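PDB 2IP2: probable phenazine-specific methyltransferase, which transfers a methyl group from S-adenosyl-L-methionine to phenazine-1-carboxylate, giving 5-methyl-phenazine-1-carboxylate on the pathway to the virulence pigment pyocyanin. Local coordinates for residues E45-A50 against E56-L61; L181-L186 against S211-G216. All coordinates share one frame; numbering follows the deposited sequence.

Contact 1. Residues E45-A50 against E56-L61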
ATOM      1  N   GLU A  45     -26.321   6.751   4.319  1.00 25.47           N
ATOM      2  CA  GLU A  45     -27.027   8.016   4.213  1.00 27.48           C
ATOM      3  C   GLU A  45     -26.637   9.052   5.307  1.00 25.64           C
ATOM      4  O   GLU A  45     -26.334  10.217   5.016  1.00 25.79           O
ATOM      5  CB  GLU A  45     -28.536   7.715   4.213  1.00 28.67           C
ATOM      6  CG  GLU A  45     -29.049   6.851   2.991  1.00 34.32           C
ATOM      7  CD  GLU A  45     -28.802   5.312   3.126  1.00 42.08           C
ATOM      8  OE1 GLU A  45     -28.612   4.827   4.270  1.00 37.58           O
ATOM      9  OE2 GLU A  45     -28.774   4.582   2.068  1.00 45.24           O
ATOM     10  N   THR A  46     -26.659   8.633   6.566  1.00 26.55           N
ATOM     11  CA  THR A  46     -26.304   9.564   7.642  1.00 27.10           C
ATOM     12  C   THR A  46     -24.807   9.877   7.678  1.00 25.63           C
ATOM     13  O   THR A  46     -24.430  11.001   7.906  1.00 26.61           O
ATOM     14  CB  THR A  46     -26.773   9.087   9.016  1.00 27.72           C
ATOM     15  OG1 THR A  46     -26.193   7.813   9.311  1.00 28.55           O
ATOM     16  CG2 THR A  46     -28.349   8.964   9.012  1.00 28.99           C
ATOM     17  N   LEU A  47     -23.976   8.885   7.363  1.00 25.71           N
ATOM     18  CA  LEU A  47     -22.518   9.165   7.195  1.00 25.64           C
ATOM     19  C   LEU A  47     -22.238  10.192   6.073  1.00 24.55           C
ATOM     20  O   LEU A  47     -21.541  11.165   6.283  1.00 24.64           O
ATOM     21  CB  LEU A  47     -21.801   7.848   6.943  1.00 25.91           C
ATOM     22  CG  LEU A  47     -21.572   7.027   8.232  1.00 26.80           C
ATOM     23  CD1 LEU A  47     -21.050   5.613   7.870  1.00 24.33           C
ATOM     24  CD2 LEU A  47     -20.619   7.775   9.175  1.00 27.74           C
ATOM     25  N   ALA A  48     -22.868  10.001   4.906  1.00 24.87           N
ATOM     26  CA  ALA A  48     -22.747  10.908   3.782  1.00 24.43           C
ATOM     27  C   ALA A  48     -23.145  12.338   4.065  1.00 25.06           C
ATOM     28  O   ALA A  48     -22.427  13.286   3.671  1.00 26.25           O
ATOM     29  CB  ALA A  48     -23.460  10.342   2.507  1.00 24.45           C
ATOM     30  N   ALA A  49     -24.278  12.504   4.769  1.00 25.75           N
ATOM     31  CA  ALA A  49     -24.776  13.825   5.137  1.00 25.46           C
ATOM     32  C   ALA A  49     -23.803  14.440   6.108  1.00 25.73           C
ATOM     33  O   ALA A  49     -23.518  15.663   6.069  1.00 27.18           O
ATOM     34  CB  ALA A  49     -26.191  13.734   5.782  1.00 26.23           C
ATOM     35  N   ALA A  50     -23.260  13.598   6.961  1.00 24.52           N
ATOM     36  CA  ALA A  50     -22.358  14.094   7.996  1.00 25.48           C
ATOM     37  C   ALA A  50     -21.014  14.628   7.434  1.00 25.75           C
ATOM     38  O   ALA A  50     -20.462  15.556   7.993  1.00 26.53           O
ATOM     39  CB  ALA A  50     -22.125  13.037   9.034  1.00 25.62           C
ATOM     40  N   GLU A  56     -23.950   6.539  -2.091  1.00 25.39           N
ATOM     41  CA  GLU A  56     -23.343   5.520  -2.958  1.00 28.05           C
ATOM     42  C   GLU A  56     -21.827   5.449  -2.763  1.00 27.18           C
ATOM     43  O   GLU A  56     -21.270   4.350  -2.661  1.00 28.15           O
ATOM     44  CB  GLU A  56     -23.697   5.765  -4.413  1.00 28.02           C
ATOM     45  CG  GLU A  56     -23.419   4.497  -5.228  1.00 36.99           C
ATOM     46  CD  GLU A  56     -23.120   4.765  -6.721  1.00 44.09           C
ATOM     47  OE1 GLU A  56     -22.609   3.841  -7.404  1.00 45.84           O
ATOM     48  OE2 GLU A  56     -23.366   5.902  -7.193  1.00 45.62           O
ATOM     49  N   ARG A  57     -21.179   6.607  -2.645  1.00 25.92           N
ATOM     50  CA  ARG A  57     -19.714   6.616  -2.469  1.00 24.82           C
ATOM     51  C   ARG A  57     -19.346   6.137  -1.106  1.00 25.21           C
ATOM     52  O   ARG A  57     -18.389   5.393  -0.947  1.00 25.18           O
ATOM     53  CB  ARG A  57     -19.115   8.004  -2.748  1.00 25.02           C
ATOM     54  CG  ARG A  57     -19.338   8.368  -4.210  1.00 23.15           C
ATOM     55  CD  ARG A  57     -18.535   9.645  -4.605  1.00 23.54           C
ATOM     56  NE  ARG A  57     -19.016  10.915  -4.045  1.00 25.57           N
ATOM     57  CZ  ARG A  57     -20.071  11.595  -4.502  1.00 25.73           C
ATOM     58  NH1 ARG A  57     -20.742  11.139  -5.556  1.00 25.80           N
ATOM     59  NH2 ARG A  57     -20.418  12.751  -3.939  1.00 26.23           N
ATOM     60  N   ILE A  58     -20.104   6.562  -0.088  1.00 23.78           N
ATOM     61  CA  ILE A  58     -19.865   6.018   1.236  1.00 24.20           C
ATOM     62  C   ILE A  58     -20.034   4.524   1.281  1.00 23.67           C
ATOM     63  O   ILE A  58     -19.210   3.804   1.896  1.00 24.30           O
ATOM     64  CB  ILE A  58     -20.710   6.710   2.375  1.00 23.42           C
ATOM     65  CG1 ILE A  58     -20.324   8.194   2.442  1.00 23.77           C
ATOM     66  CG2 ILE A  58     -20.516   5.941   3.749  1.00 23.80           C
ATOM     67  CD1 ILE A  58     -18.872   8.570   2.929  1.00 23.49           C
ATOM     68  N   HIS A  59     -21.070   4.055   0.622  1.00 23.26           N
ATOM     69  CA  HIS A  59     -21.325   2.636   0.547  1.00 24.09           C
ATOM     70  C   HIS A  59     -20.124   1.885  -0.006  1.00 23.63           C
ATOM     71  O   HIS A  59     -19.723   0.805   0.537  1.00 24.81           O
ATOM     72  CB  HIS A  59     -22.547   2.311  -0.320  1.00 26.49           C
ATOM     73  CG  HIS A  59     -22.866   0.841  -0.334  1.00 26.15           C
ATOM     74  ND1 HIS A  59     -23.419   0.199   0.758  1.00 31.46           N
ATOM     75  CD2 HIS A  59     -22.659  -0.117  -1.270  1.00 30.94           C
ATOM     76  CE1 HIS A  59     -23.559  -1.091   0.482  1.00 29.07           C
ATOM     77  NE2 HIS A  59     -23.100  -1.310  -0.738  1.00 29.10           N
ATOM     78  N   ARG A  60     -19.548   2.408  -1.094  1.00 22.48           N
ATOM     79  CA  ARG A  60     -18.446   1.690  -1.741  1.00 23.14           C
ATOM     80  C   ARG A  60     -17.161   1.731  -0.913  1.00 21.97           C
ATOM     81  O   ARG A  60     -16.374   0.746  -0.843  1.00 22.23           O
ATOM     82  CB  ARG A  60     -18.225   2.261  -3.121  1.00 23.09           C
ATOM     83  CG  ARG A  60     -19.436   1.930  -4.060  1.00 26.69           C
ATOM     84  CD  ARG A  60     -19.459   2.835  -5.245  1.00 26.36           C
ATOM     85  NE  ARG A  60     -18.448   2.402  -6.225  1.00 25.99           N
ATOM     86  CZ  ARG A  60     -18.265   2.936  -7.422  1.00 22.66           C
ATOM     87  NH1 ARG A  60     -18.927   4.037  -7.806  1.00 23.68           N
ATOM     88  NH2 ARG A  60     -17.357   2.397  -8.243  1.00 22.89           N
ATOM     89  N   LEU A  61     -16.920   2.886  -0.306  1.00 20.02           N
ATOM     90  CA  LEU A  61     -15.786   2.978   0.615  1.00 21.22           C
ATOM     91  C   LEU A  61     -15.953   2.002   1.776  1.00 21.65           C
ATOM     92  O   LEU A  61     -15.022   1.287   2.149  1.00 21.47           O
ATOM     93  CB  LEU A  61     -15.592   4.445   1.103  1.00 20.83           C
ATOM     94  CG  LEU A  61     -14.472   4.690   2.171  1.00 18.28           C
ATOM     95  CD1 LEU A  61     -13.111   4.353   1.593  1.00 22.25           C
ATOM     96  CD2 LEU A  61     -14.554   6.196   2.512  1.00 22.88           C
TER
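Ile58 reaches across from its helix and lays its two branches over neighbouring residues of the facing one, CG1 over Ala48 and CG2 against Leu47. The split follows from the first torsion: with chi1 at -62°, CG1 stands beside the backbone N and CG2 opposite it, which turns the two branches to different targets. CG1 meets the Ala48 methyl, CB, at 3.8 Å and also comes within 3.9 Å of Ala48 CA, so this branch rests on the helix surface itself. The other branch settles on the base of the leucine, Ile58 CG2 lying 3.9 Å from Leu47 CB, with a looser approach of 4.2 Å to Leu47 CD1. The leucine and isoleucine side chains cross almost perpendicularly. Because Ala48 bears only a methyl group, the backbones can come close: its CA and that of Ile58 are the nearest pair, 6.2 Å apart.

These helices, 44-51 and 55-67, are joined by a short turn, an arrangement consistent with the helix-turn-helix of a winged-helix-like dimerisation domain, strands 71-72 and 78-81 making the antiparallel hairpin. Leu47 continues the apolar layer onto Leu36 and Ile37 of helix 33-38 and onto Tyr79 of the hairpin. On helix 55-67, Arg57 hydrogen-bonds to the backbone oxygens of Leu117 and Leu118 of the second subunit, while Arg60 forms a salt bridge with Asp288 of that subunit.

The three touching residues are all buried; the two segments together bury 131 Å², with no hydrogen bond or salt bridge between them. Cohesion between these segments therefore probably rests on close van der Waals fit and exclusion of water, whereas directional polar bonds on helix 55-67 serve the dimer.

Contact 2. Residues L181-L186 against S211-G216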
ATOM      1  N   LEU A 181       8.467   8.826  27.077  1.00 28.13           N
ATOM      2  CA  LEU A 181       8.955   7.634  27.791  1.00 28.95           C
ATOM      3  C   LEU A 181       8.962   7.847  29.302  1.00 29.90           C
ATOM      4  O   LEU A 181       8.425   7.023  30.087  1.00 30.01           O
ATOM      5  CB  LEU A 181      10.349   7.227  27.289  1.00 29.32           C
ATOM      6  CG  LEU A 181      11.058   6.061  27.974  1.00 29.17           C
ATOM      7  CD1 LEU A 181      10.156   4.792  28.143  1.00 26.45           C
ATOM      8  CD2 LEU A 181      12.387   5.723  27.243  1.00 28.41           C
ATOM      9  N   THR A 182       9.509   8.984  29.708  1.00 29.22           N
ATOM     10  CA  THR A 182       9.483   9.369  31.125  1.00 30.11           C
ATOM     11  C   THR A 182       8.031   9.407  31.640  1.00 30.74           C
ATOM     12  O   THR A 182       7.726   8.852  32.702  1.00 30.95           O
ATOM     13  CB  THR A 182      10.168  10.735  31.301  1.00 30.23           C
ATOM     14  OG1 THR A 182      11.581  10.566  31.064  1.00 28.69           O
ATOM     15  CG2 THR A 182       9.973  11.278  32.715  1.00 29.09           C
ATOM     16  N   LYS A 183       7.134  10.018  30.866  1.00 30.52           N
ATOM     17  CA  LYS A 183       5.751  10.110  31.309  1.00 31.84           C
ATOM     18  C   LYS A 183       5.073   8.733  31.414  1.00 30.95           C
ATOM     19  O   LYS A 183       4.408   8.473  32.405  1.00 32.46           O
ATOM     20  CB  LYS A 183       4.970  11.063  30.408  1.00 32.50           C
ATOM     21  CG  LYS A 183       3.467  10.944  30.524  1.00 36.14           C
ATOM     22  CD  LYS A 183       2.856  11.540  29.281  1.00 41.49           C
ATOM     23  CE  LYS A 183       3.074  13.043  29.263  1.00 42.47           C
ATOM     24  NZ  LYS A 183       1.828  13.748  29.730  1.00 47.32           N
ATOM     25  N   ALA A 184       5.260   7.858  30.409  1.00 30.28           N
ATOM     26  CA  ALA A 184       4.789   6.468  30.460  1.00 28.58           C
ATOM     27  C   ALA A 184       5.297   5.767  31.745  1.00 29.99           C
ATOM     28  O   ALA A 184       4.513   5.119  32.493  1.00 29.40           O
ATOM     29  CB  ALA A 184       5.228   5.692  29.199  1.00 29.05           C
ATOM     30  N   ILE A 185       6.563   5.969  32.081  1.00 29.05           N
ATOM     31  CA  ILE A 185       7.105   5.287  33.255  1.00 30.65           C
ATOM     32  C   ILE A 185       6.425   5.779  34.550  1.00 32.63           C
ATOM     33  O   ILE A 185       5.964   4.962  35.374  1.00 33.65           O
ATOM     34  CB  ILE A 185       8.654   5.393  33.382  1.00 31.19           C
ATOM     35  CG1 ILE A 185       9.345   4.641  32.239  1.00 31.61           C
ATOM     36  CG2 ILE A 185       9.111   4.882  34.768  1.00 29.41           C
ATOM     37  CD1 ILE A 185      10.738   5.234  31.881  1.00 32.26           C
ATOM     38  N   LEU A 186       6.353   7.097  34.723  1.00 34.75           N
ATOM     39  CA  LEU A 186       5.786   7.651  35.941  1.00 36.79           C
ATOM     40  C   LEU A 186       4.278   7.441  36.053  1.00 38.13           C
ATOM     41  O   LEU A 186       3.741   7.429  37.179  1.00 39.34           O
ATOM     42  CB  LEU A 186       6.185   9.110  36.129  1.00 37.80           C
ATOM     43  CG  LEU A 186       7.709   9.366  36.121  1.00 38.64           C
ATOM     44  CD1 LEU A 186       8.042  10.810  35.689  1.00 44.84           C
ATOM     45  CD2 LEU A 186       8.380   9.024  37.417  1.00 41.67           C
ATOM     46  N   SER A 211       4.415  19.085  32.561  1.00 31.89           N
ATOM     47  CA  SER A 211       4.165  20.079  33.601  1.00 32.84           C
ATOM     48  C   SER A 211       3.677  19.478  34.923  1.00 33.04           C
ATOM     49  O   SER A 211       4.202  19.823  35.994  1.00 34.10           O
ATOM     50  CB  SER A 211       3.243  21.212  33.119  1.00 34.05           C
ATOM     51  OG  SER A 211       2.047  20.752  32.518  1.00 33.86           O
ATOM     52  N   SER A 212       2.691  18.584  34.854  1.00 32.89           N
ATOM     53  CA  SER A 212       2.094  18.033  36.053  1.00 33.09           C
ATOM     54  C   SER A 212       3.140  17.319  36.871  1.00 32.49           C
ATOM     55  O   SER A 212       3.262  17.552  38.075  1.00 31.57           O
ATOM     56  CB  SER A 212       0.954  17.067  35.727  1.00 34.63           C
ATOM     57  OG  SER A 212      -0.173  17.811  35.307  1.00 39.23           O
ATOM     58  N   LEU A 213       3.920  16.464  36.196  1.00 32.15           N
ATOM     59  CA  LEU A 213       4.850  15.577  36.889  1.00 32.00           C
ATOM     60  C   LEU A 213       5.990  16.389  37.469  1.00 31.34           C
ATOM     61  O   LEU A 213       6.456  16.088  38.544  1.00 32.42           O
ATOM     62  CB  LEU A 213       5.392  14.520  35.910  0.50 30.99           C
ATOM     63  CG  LEU A 213       4.469  13.363  35.507  0.50 29.19           C
ATOM     64  CD1 LEU A 213       5.024  12.606  34.247  0.50 22.85           C
ATOM     65  CD2 LEU A 213       4.219  12.403  36.670  0.50 26.31           C
ATOM     66  N   LEU A 214       6.386  17.454  36.777  1.00 31.77           N
ATOM     67  CA  LEU A 214       7.377  18.394  37.296  1.00 32.84           C
ATOM     68  C   LEU A 214       6.859  19.125  38.562  1.00 33.68           C
ATOM     69  O   LEU A 214       7.613  19.358  39.520  1.00 32.86           O
ATOM     70  CB  LEU A 214       7.756  19.397  36.203  1.00 32.27           C
ATOM     71  CG  LEU A 214       8.709  18.809  35.115  1.00 33.80           C
ATOM     72  CD1 LEU A 214       8.800  19.736  33.911  1.00 32.30           C
ATOM     73  CD2 LEU A 214      10.101  18.568  35.656  1.00 32.98           C
ATOM     74  N   ALA A 215       5.563  19.439  38.549  1.00 34.61           N
ATOM     75  CA  ALA A 215       4.906  20.111  39.679  1.00 35.03           C
ATOM     76  C   ALA A 215       4.812  19.177  40.894  1.00 36.20           C
ATOM     77  O   ALA A 215       4.891  19.643  42.033  1.00 36.18           O
ATOM     78  CB  ALA A 215       3.521  20.598  39.260  1.00 34.88           C
ATOM     79  N   GLY A 216       4.625  17.874  40.637  1.00 36.09           N
ATOM     80  CA  GLY A 216       4.680  16.818  41.670  1.00 37.59           C
ATOM     81  C   GLY A 216       6.077  16.514  42.192  1.00 38.79           C
ATOM     82  O   GLY A 216       6.246  15.729  43.147  1.00 39.48           O
TER
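Two consecutive beta-alpha-beta connections of the Rossmann-like methyltransferase fold meet here, helix 180-188 with helix 211-215 through Leu213. Helix 180-188 links the adjacent parallel strands 170-174 and 193-198; helix 211-215 belongs to the connection from 193-198 to edge strand 219-223.

Leu213 is the single residue of its segment that makes the contact, burying 80 Å² of its surface against the other helix. It was modelled in two conformers, so the atom pairs given here describe one of them. In that conformer the isobutyl end inserts between Lys183 and Leu186. CD1 touches both residues, lying 3.9 Å from Lys183 CA and also meeting a methyl of Leu186, and CD2 adds a contact of 3.9 Å to Leu186 CB. The two leucine side chains meet at a slant. Underneath, Leu186 and Leu213 both pack on Val219, and Leu186 also touches Phe171, which ties the helix pair to the sheet.

Lys183 contributes the root of its chain. Farther out, bends at chi3 and chi4 accompany a weak hydrogen bond from NZ to Asn209 O. No polar bond joins the two segments; in the conformer given, the closest atoms are two methyls, Leu186 CD1 and Leu213 CD1, at 3.8 Å.

In the fold
From the N terminus, the chain passes through helices 6-30 and 33-38 before contact 1 closes a tight loop of five residues within the dimerisation domain. Helices between residues 96 and 163 then lead to strand 170-174 and the parallel sheet, where contact 2 closes a longer loop of 24 residues holding strand 193-198 and helix 204-209. The two loops follow one another in series, neither nesting nor crossing. The centres of contact 1 and contact 2 are 43 Å apart. The nearest atoms of contacts 1 and 2 are about 31 Å apart, so the two do not touch. Contact 1 joins successive helices in the domain that pairs the subunits; contact 2 joins helices flanking the sheet of the cofactor-binding domain.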